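Local coordinates for PUA domain-containing protein (Thermoplasma acidophilum DSM 1728, PDB 1Q7H) that probably binds RNA through its PUA domain and may act in translation initiation, although its cellular function is not established, at residues M121-A126 against A137-H142. Numbering follows the deposited sequence.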
loop_
_atom_site.group_PDB
_atom_site.type_symbol
_atom_site.label_atom_id
_atom_site.label_comp_id
_atom_site.label_asym_id
_atom_site.label_seq_id
_atom_site.Cartn_x
_atom_site.Cartn_y
_atom_site.Cartn_z
HETATM N N MSE A 121 -6.464 4.186 -2.741
HETATM C CA MSE A 121 -7.126 5.212 -1.967
HETATM C C MSE A 121 -8.601 4.946 -2.271
HETATM O O MSE A 121 -9.019 4.980 -3.430
HETATM C CB MSE A 121 -6.699 6.587 -2.474
HETATM C CG MSE A 121 -6.450 7.599 -1.381
HETATM SE SE MSE A 121 -4.961 7.146 -0.200
HETATM C CE MSE A 121 -5.425 8.313 1.269
ATOM N N ALA A 122 -9.373 4.643 -1.238
ATOM C CA ALA A 122 -10.787 4.341 -1.412
ATOM C C ALA A 122 -11.585 5.492 -2.014
ATOM O O ALA A 122 -11.416 6.648 -1.635
ATOM C CB ALA A 122 -11.395 3.934 -0.070
ATOM N N GLU A 123 -12.474 5.156 -2.939
ATOM C CA GLU A 123 -13.333 6.138 -3.587
ATOM C C GLU A 123 -14.788 5.935 -3.146
ATOM O O GLU A 123 -15.665 6.708 -3.521
ATOM C CB GLU A 123 -13.245 5.976 -5.104
ATOM C CG GLU A 123 -11.872 6.235 -5.676
ATOM C CD GLU A 123 -11.609 7.702 -5.891
ATOM O OE1 GLU A 123 -10.491 8.053 -6.317
ATOM O OE2 GLU A 123 -12.526 8.504 -5.638
HETATM N N MSE A 124 -15.030 4.890 -2.355
HETATM C CA MSE A 124 -16.367 4.551 -1.860
HETATM C C MSE A 124 -16.279 3.943 -0.459
HETATM O O MSE A 124 -15.230 3.416 -0.074
HETATM C CB MSE A 124 -17.033 3.510 -2.778
HETATM C CG MSE A 124 -17.331 3.964 -4.202
HETATM SE SE MSE A 124 -17.929 2.501 -5.356
HETATM C CE MSE A 124 -19.687 2.211 -4.589
ATOM N N ASP A 125 -17.380 4.005 0.293
ATOM C CA ASP A 125 -17.430 3.407 1.625
ATOM C C ASP A 125 -17.674 1.899 1.452
ATOM O O ASP A 125 -18.332 1.477 0.502
ATOM C CB ASP A 125 -18.572 3.991 2.466
ATOM C CG ASP A 125 -18.434 5.487 2.706
ATOM O OD1 ASP A 125 -17.294 6.000 2.829
ATOM O OD2 ASP A 125 -19.486 6.152 2.792
ATOM N N ALA A 126 -17.158 1.091 2.376
ATOM C CA ALA A 126 -17.329 -0.351 2.284
ATOM C C ALA A 126 -18.802 -0.769 2.191
ATOM O O ALA A 126 -19.138 -1.733 1.506
ATOM C CB ALA A 126 -16.672 -1.029 3.471
ATOM N N ALA A 137 -14.352 1.594 -6.883
ATOM C CA ALA A 137 -14.110 1.423 -5.452
ATOM C C ALA A 137 -12.846 2.137 -4.967
ATOM O O ALA A 137 -12.800 2.640 -3.842
ATOM C CB ALA A 137 -14.030 -0.067 -5.116
ATOM N N ALA A 138 -11.824 2.195 -5.815
ATOM C CA ALA A 138 -10.578 2.849 -5.424
ATOM C C ALA A 138 -9.687 3.183 -6.597
ATOM O O ALA A 138 -9.824 2.614 -7.679
ATOM C CB ALA A 138 -9.808 1.944 -4.470
ATOM N N ARG A 139 -8.784 4.131 -6.385
ATOM C CA ARG A 139 -7.809 4.457 -7.409
ATOM C C ARG A 139 -6.523 3.852 -6.855
ATOM O O ARG A 139 -6.293 3.906 -5.645
ATOM C CB ARG A 139 -7.660 5.969 -7.586
ATOM C CG ARG A 139 -7.123 6.730 -6.386
ATOM C CD ARG A 139 -6.842 8.197 -6.764
ATOM N NE ARG A 139 -6.459 9.009 -5.606
ATOM C CZ ARG A 139 -7.305 9.402 -4.658
ATOM N NH1 ARG A 139 -8.590 9.068 -4.727
ATOM N NH2 ARG A 139 -6.865 10.106 -3.620
ATOM N N ILE A 140 -5.707 3.247 -7.713
ATOM C CA ILE A 140 -4.446 2.641 -7.261
ATOM C C ILE A 140 -3.310 3.662 -7.283
ATOM O O ILE A 140 -3.065 4.303 -8.306
ATOM C CB ILE A 140 -4.060 1.415 -8.134
ATOM C CG1 ILE A 140 -4.659 0.127 -7.560
ATOM C CG2 ILE A 140 -2.552 1.220 -8.121
ATOM C CD1 ILE A 140 -5.932 0.284 -6.827
ATOM N N ILE A 141 -2.615 3.807 -6.157
ATOM C CA ILE A 141 -1.523 4.774 -6.065
ATOM C C ILE A 141 -0.127 4.145 -6.055
ATOM O O ILE A 141 0.881 4.850 -6.161
ATOM C CB ILE A 141 -1.673 5.684 -4.827
ATOM C CG1 ILE A 141 -1.656 4.846 -3.548
ATOM C CG2 ILE A 141 -2.972 6.483 -4.922
ATOM C CD1 ILE A 141 -1.728 5.685 -2.287
ATOM N N HIS A 142 -0.065 2.828 -5.910
ATOM C CA HIS A 142 1.213 2.129 -5.946
ATOM C C HIS A 142 0.994 0.687 -6.346
ATOM O O HIS A 142 0.104 0.013 -5.825
ATOM C CB HIS A 142 1.945 2.161 -4.599
ATOM C CG HIS A 142 3.193 1.328 -4.590
ATOM N ND1 HIS A 142 3.448 0.371 -3.630
ATOM C CD2 HIS A 142 4.208 1.242 -5.481
ATOM C CE1 HIS A 142 4.561 -0.274 -3.935
ATOM N NE2 HIS A 142 5.041 0.235 -5.056
HETATM O O HOH W 1 -10.451 9.344 -2.323
HETATM O O HOH W 2 -13.710 1.465 -1.443
#
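Arg139 and Glu123 meet in a salt bridge where strand 116-122 ends beside strand 136-142, with NH1 of Arg139 2.7 Å from OE1 of Glu123. The carboxylate oxygen lies close to the guanidinium plane, but NH1 meets it from above the carboxylate plane, the two flat groups being turned 62° apart. A bend at chi2 (-83°) in Glu123 brings CD to the edge of the guanidinium, in its plane, while CG rests on CA of Ala138 at 3.6 Å. Met121, a selenomethionine, runs alongside Arg139 and places CB 3.6 Å above the centre of one guanidinium face; its SE reaches CD1 of Ile141 only loosely, at 4.1 Å. A lysine in place of Glu123 would probably leave NH1 of Arg139 without its carboxylate mate and set two positive charges near each other.

The backbone is the tight part. Met121 and Arg139 form a hydrogen-bonded pair, N of Met121 to O of Arg139 at 2.9 Å, with the reverse bond closing the ring. Ala122 and Ala138 follow as a non-hydrogen-bonded pair, small methyls on the buried face opposite Met121 and Arg139. Beyond them, O of Ala137 takes the amide N of Glu123 at 2.7 Å, and a water joins the same oxygen to O of Met124. The salt-bridge side faces solvent: Arg139 is exposed, and a second water links its NH1 to O of Ala122.

Within the PUA domain, strand 136-142 runs between 116-122 and 89-90, with a classic beta bulge where Ala137 and Ala138 face Leu89. The methyls of Ala122 and Ala138 pack on Ile107 of strand 106-111, and the chain beyond Met124 turns into helix 126-132, which leads back to strand 136-142.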